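Local structure of possible transcriptional regulator, ArsR family protein (Rhodococcus sp. RHA1, 3F6V) at residues A[58-66]-A[77-88]. The protein probably binds DNA as a dimeric transcriptional regulator of the ArsR family, possibly a repressor linked to arsenical resistance. Residues are numbered along the deposited sequence; the frame is centred on the assembly and turned at random.
Sequences PTRRRLVQL and LAAHFPASRSAI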
loop_
_atom_site.group_PDB
_atom_site.type_symbol
_atom_site.label_atom_id
_atom_site.label_comp_id
_atom_site.label_asym_id
_atom_site.label_seq_id
_atom_site.Cartn_x
_atom_site.Cartn_y
_atom_site.Cartn_z
ATOM N N PRO A 58 -1.806 -7.914 -0.784
ATOM C CA PRO A 58 -2.549 -8.495 0.341
ATOM C C PRO A 58 -1.920 -9.751 1.008
ATOM O O PRO A 58 -2.011 -9.883 2.237
ATOM C CB PRO A 58 -3.890 -8.883 -0.285
ATOM C CG PRO A 58 -4.049 -7.941 -1.431
ATOM C CD PRO A 58 -2.690 -7.599 -1.932
ATOM N N THR A 59 -1.267 -10.595 0.231
ATOM C CA THR A 59 -0.546 -11.743 0.834
ATOM C C THR A 59 0.639 -11.230 1.652
ATOM O O THR A 59 0.871 -11.721 2.778
ATOM C CB THR A 59 -0.092 -12.710 -0.237
ATOM O OG1 THR A 59 -1.256 -13.238 -0.867
ATOM C CG2 THR A 59 0.712 -13.860 0.398
ATOM N N ARG A 60 1.402 -10.267 1.103
ATOM C CA ARG A 60 2.470 -9.691 1.883
ATOM C C ARG A 60 1.975 -9.021 3.178
ATOM O O ARG A 60 2.654 -9.107 4.197
ATOM C CB ARG A 60 3.318 -8.756 1.020
ATOM C CG ARG A 60 4.002 -9.532 -0.056
ATOM C CD ARG A 60 5.088 -8.759 -0.785
ATOM N NE ARG A 60 4.656 -7.887 -1.869
ATOM C CZ ARG A 60 4.679 -8.204 -3.163
ATOM N NH1 ARG A 60 4.983 -9.427 -3.575
ATOM N NH2 ARG A 60 4.324 -7.295 -4.048
ATOM N N ARG A 61 0.823 -8.332 3.161
ATOM C CA ARG A 61 0.292 -7.755 4.410
ATOM C C ARG A 61 0.094 -8.824 5.447
ATOM O O ARG A 61 0.453 -8.623 6.630
ATOM C CB ARG A 61 -1.047 -7.036 4.222
ATOM C CG ARG A 61 -0.900 -5.818 3.327
ATOM C CD ARG A 61 -2.062 -4.862 3.445
ATOM N NE ARG A 61 -3.388 -5.389 3.314
ATOM C CZ ARG A 61 -4.213 -5.182 2.267
ATOM N NH1 ARG A 61 -3.796 -4.612 1.141
ATOM N NH2 ARG A 61 -5.458 -5.564 2.343
ATOM N N ARG A 62 -0.498 -9.936 5.009
ATOM C CA ARG A 62 -0.790 -11.009 5.975
ATOM C C ARG A 62 0.515 -11.650 6.461
ATOM O O ARG A 62 0.629 -11.972 7.637
ATOM C CB ARG A 62 -1.693 -12.068 5.343
ATOM C CG ARG A 62 -2.111 -13.170 6.294
ATOM C CD ARG A 62 -2.938 -12.649 7.453
ATOM N NE ARG A 62 -3.272 -13.707 8.407
ATOM C CZ ARG A 62 -3.260 -13.541 9.728
ATOM N NH1 ARG A 62 -2.927 -12.355 10.270
ATOM N NH2 ARG A 62 -3.581 -14.563 10.509
ATOM N N LEU A 63 1.503 -11.797 5.575
ATOM C CA LEU A 63 2.780 -12.385 6.012
ATOM C C LEU A 63 3.425 -11.482 7.072
ATOM O O LEU A 63 3.956 -11.964 8.079
ATOM C CB LEU A 63 3.741 -12.548 4.850
ATOM C CG LEU A 63 3.452 -13.712 3.909
ATOM C CD1 LEU A 63 4.201 -13.591 2.598
ATOM C CD2 LEU A 63 3.821 -15.045 4.597
ATOM N N VAL A 64 3.370 -10.161 6.869
ATOM C CA VAL A 64 3.906 -9.238 7.856
ATOM C C VAL A 64 3.164 -9.395 9.201
ATOM O O VAL A 64 3.815 -9.428 10.261
ATOM C CB VAL A 64 3.863 -7.767 7.284
ATOM C CG1 VAL A 64 4.001 -6.746 8.389
ATOM C CG2 VAL A 64 4.971 -7.608 6.224
ATOM N N GLN A 65 1.822 -9.476 9.165
ATOM C CA GLN A 65 1.062 -9.720 10.413
ATOM C C GLN A 65 1.459 -11.016 11.087
ATOM O O GLN A 65 1.689 -11.020 12.305
ATOM C CB GLN A 65 -0.403 -9.768 10.120
ATOM C CG GLN A 65 -0.954 -8.394 9.731
ATOM C CD GLN A 65 -2.423 -8.467 9.540
ATOM O OE1 GLN A 65 -2.940 -9.507 9.070
ATOM N NE2 GLN A 65 -3.136 -7.389 9.902
ATOM N N LEU A 66 1.575 -12.083 10.310
ATOM C CA LEU A 66 1.949 -13.364 10.890
ATOM C C LEU A 66 3.297 -13.296 11.593
ATOM O O LEU A 66 3.492 -13.891 12.675
ATOM C CB LEU A 66 1.918 -14.458 9.839
ATOM C CG LEU A 66 0.550 -14.856 9.341
ATOM C CD1 LEU A 66 0.667 -15.668 8.056
ATOM C CD2 LEU A 66 -0.270 -15.628 10.406
ATOM N N LEU A 77 4.784 -20.431 7.599
ATOM C CA LEU A 77 4.043 -19.271 7.109
ATOM C C LEU A 77 3.154 -19.672 5.958
ATOM O O LEU A 77 1.984 -19.269 5.846
ATOM C CB LEU A 77 5.055 -18.197 6.633
ATOM C CG LEU A 77 5.814 -17.452 7.749
ATOM C CD1 LEU A 77 7.026 -16.718 7.213
ATOM C CD2 LEU A 77 4.906 -16.522 8.573
ATOM N N ALA A 78 3.726 -20.484 5.075
ATOM C CA ALA A 78 3.024 -20.913 3.879
ATOM C C ALA A 78 1.755 -21.689 4.163
ATOM O O ALA A 78 0.851 -21.688 3.338
ATOM C CB ALA A 78 3.949 -21.639 2.963
ATOM N N ALA A 79 1.692 -22.338 5.331
ATOM C CA ALA A 79 0.528 -23.138 5.777
ATOM C C ALA A 79 -0.702 -22.319 6.117
ATOM O O ALA A 79 -1.802 -22.833 6.265
ATOM C CB ALA A 79 0.922 -24.002 6.971
ATOM N N HIS A 80 -0.532 -21.011 6.220
ATOM C CA HIS A 80 -1.676 -20.104 6.396
ATOM C C HIS A 80 -2.397 -19.651 5.103
ATOM O O HIS A 80 -3.356 -18.863 5.158
ATOM C CB HIS A 80 -1.202 -18.851 7.129
ATOM C CG HIS A 80 -0.934 -19.060 8.582
ATOM N ND1 HIS A 80 0.309 -19.414 9.062
ATOM C CD2 HIS A 80 -1.735 -18.929 9.669
ATOM C CE1 HIS A 80 0.266 -19.497 10.381
ATOM N NE2 HIS A 80 -0.965 -19.222 10.773
ATOM N N PHE A 81 -1.907 -20.092 3.949
ATOM C CA PHE A 81 -2.447 -19.650 2.664
ATOM C C PHE A 81 -2.702 -20.828 1.724
ATOM O O PHE A 81 -1.966 -21.825 1.785
ATOM C CB PHE A 81 -1.459 -18.734 1.947
ATOM C CG PHE A 81 -1.019 -17.561 2.748
ATOM C CD1 PHE A 81 0.080 -17.677 3.594
ATOM C CD2 PHE A 81 -1.646 -16.315 2.602
ATOM C CE1 PHE A 81 0.526 -16.590 4.337
ATOM C CE2 PHE A 81 -1.205 -15.222 3.346
ATOM C CZ PHE A 81 -0.126 -15.360 4.199
ATOM N N PRO A 82 -3.696 -20.692 0.821
ATOM C CA PRO A 82 -3.824 -21.658 -0.281
ATOM C C PRO A 82 -2.614 -21.707 -1.245
ATOM O O PRO A 82 -2.396 -22.729 -1.905
ATOM C CB PRO A 82 -5.111 -21.217 -1.014
ATOM C CG PRO A 82 -5.430 -19.847 -0.540
ATOM C CD PRO A 82 -4.806 -19.717 0.837
ATOM N N ALA A 83 -1.837 -20.627 -1.328
ATOM C CA ALA A 83 -0.685 -20.571 -2.227
ATOM C C ALA A 83 0.436 -21.526 -1.802
ATOM O O ALA A 83 0.568 -21.854 -0.629
ATOM C CB ALA A 83 -0.157 -19.149 -2.320
ATOM N N SER A 84 1.244 -21.939 -2.769
ATOM C CA SER A 84 2.351 -22.873 -2.530
ATOM C C SER A 84 3.469 -22.286 -1.687
ATOM O O SER A 84 3.582 -21.056 -1.549
ATOM C CB SER A 84 2.933 -23.322 -3.868
ATOM O OG SER A 84 3.735 -22.299 -4.413
ATOM N N ARG A 85 4.307 -23.159 -1.138
ATOM C CA ARG A 85 5.589 -22.745 -0.546
ATOM C C ARG A 85 6.402 -21.856 -1.478
ATOM O O ARG A 85 6.982 -20.853 -1.037
ATOM C CB ARG A 85 6.424 -23.969 -0.168
ATOM C CG ARG A 85 5.891 -24.611 1.063
ATOM C CD ARG A 85 6.468 -25.974 1.267
ATOM N NE ARG A 85 5.792 -26.558 2.415
ATOM C CZ ARG A 85 6.171 -27.697 2.989
ATOM N NH1 ARG A 85 7.256 -28.333 2.546
ATOM N NH2 ARG A 85 5.503 -28.168 4.036
ATOM N N SER A 86 6.424 -22.191 -2.760
ATOM C CA SER A 86 7.243 -21.479 -3.701
ATOM C C SER A 86 6.713 -20.036 -3.827
ATOM O O SER A 86 7.503 -19.088 -3.839
ATOM C CB SER A 86 7.216 -22.206 -5.047
ATOM O OG SER A 86 7.819 -21.430 -6.057
ATOM N N ALA A 87 5.391 -19.908 -3.917
ATOM C CA ALA A 87 4.706 -18.607 -3.988
ATOM C C ALA A 87 4.981 -17.740 -2.774
ATOM O O ALA A 87 5.293 -16.532 -2.909
ATOM C CB ALA A 87 3.184 -18.778 -4.181
ATOM N N ILE A 88 4.878 -18.339 -1.594
ATOM C CA ILE A 88 5.116 -17.638 -0.360
ATOM C C ILE A 88 6.583 -17.281 -0.221
ATOM O O ILE A 88 6.928 -16.173 0.226
ATOM C CB ILE A 88 4.582 -18.443 0.814
ATOM C CG1 ILE A 88 3.061 -18.594 0.674
ATOM C CG2 ILE A 88 4.995 -17.788 2.153
ATOM C CD1 ILE A 88 2.275 -17.249 0.666
#
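Leu66, on helix 58-66, reaches across to Leu77, His80 and Phe81. Its CB rests on Leu77 CD2. From there chi1 of -70° sets CG anti to the carbonyl carbon and carries both methyls to the His80 side: CD1 touches His80 CB and CG and lies 3.8 Å from Phe81 CE1, while CD2 sits over one face of the imidazole, 3.7 Å from the His80 ring centroid, a CH-pi contact nearly along the ring normal. The same CD2 lies over the rim of one face of the Arg62 guanidinium, so this methyl is flanked by two flat polar groups.

The Phe81 ring is inserted among side chains from successive turns of helix 58-66. Thr59 CG2 sits over one face in a CH-pi contact, 28° off the ring normal, and meets Ile88 CD1 at 3.7 Å, which lies over the rim of that same face. Arg62 sets its CG anti to the backbone N (chi1 -177°), which lays CB and CG against the far end of the ring, with CG 3.6 Å from Phe81 CZ. Beyond a bend at chi2 the chain turns to Gln65, whose OE1 accepts from Arg62 NH1 at 3.1 Å, the donor standing above the carbonyl plane. Leu63 CD2 comes obliquely against the ring, 3.6 Å from Phe81 CE1, and also touches Leu77 CB and Ile88 CG2.

Ser84 N-caps helix 85-97, its OG accepting from Ala87 N at 3.0 Å. In this winged helix-turn-helix fold, helices 74-78 and 85-97 form the helix-turn-helix, the latter probably the recognition helix; antiparallel strands 101-106 and 109-114 form the wing. Helix 58-66, joined to helix 74-78 through strand 72-73, packs against both helices and the turn between them, while Arg61, across the helix, uses NH2 in a salt bridge with Asp50 of the second subunit.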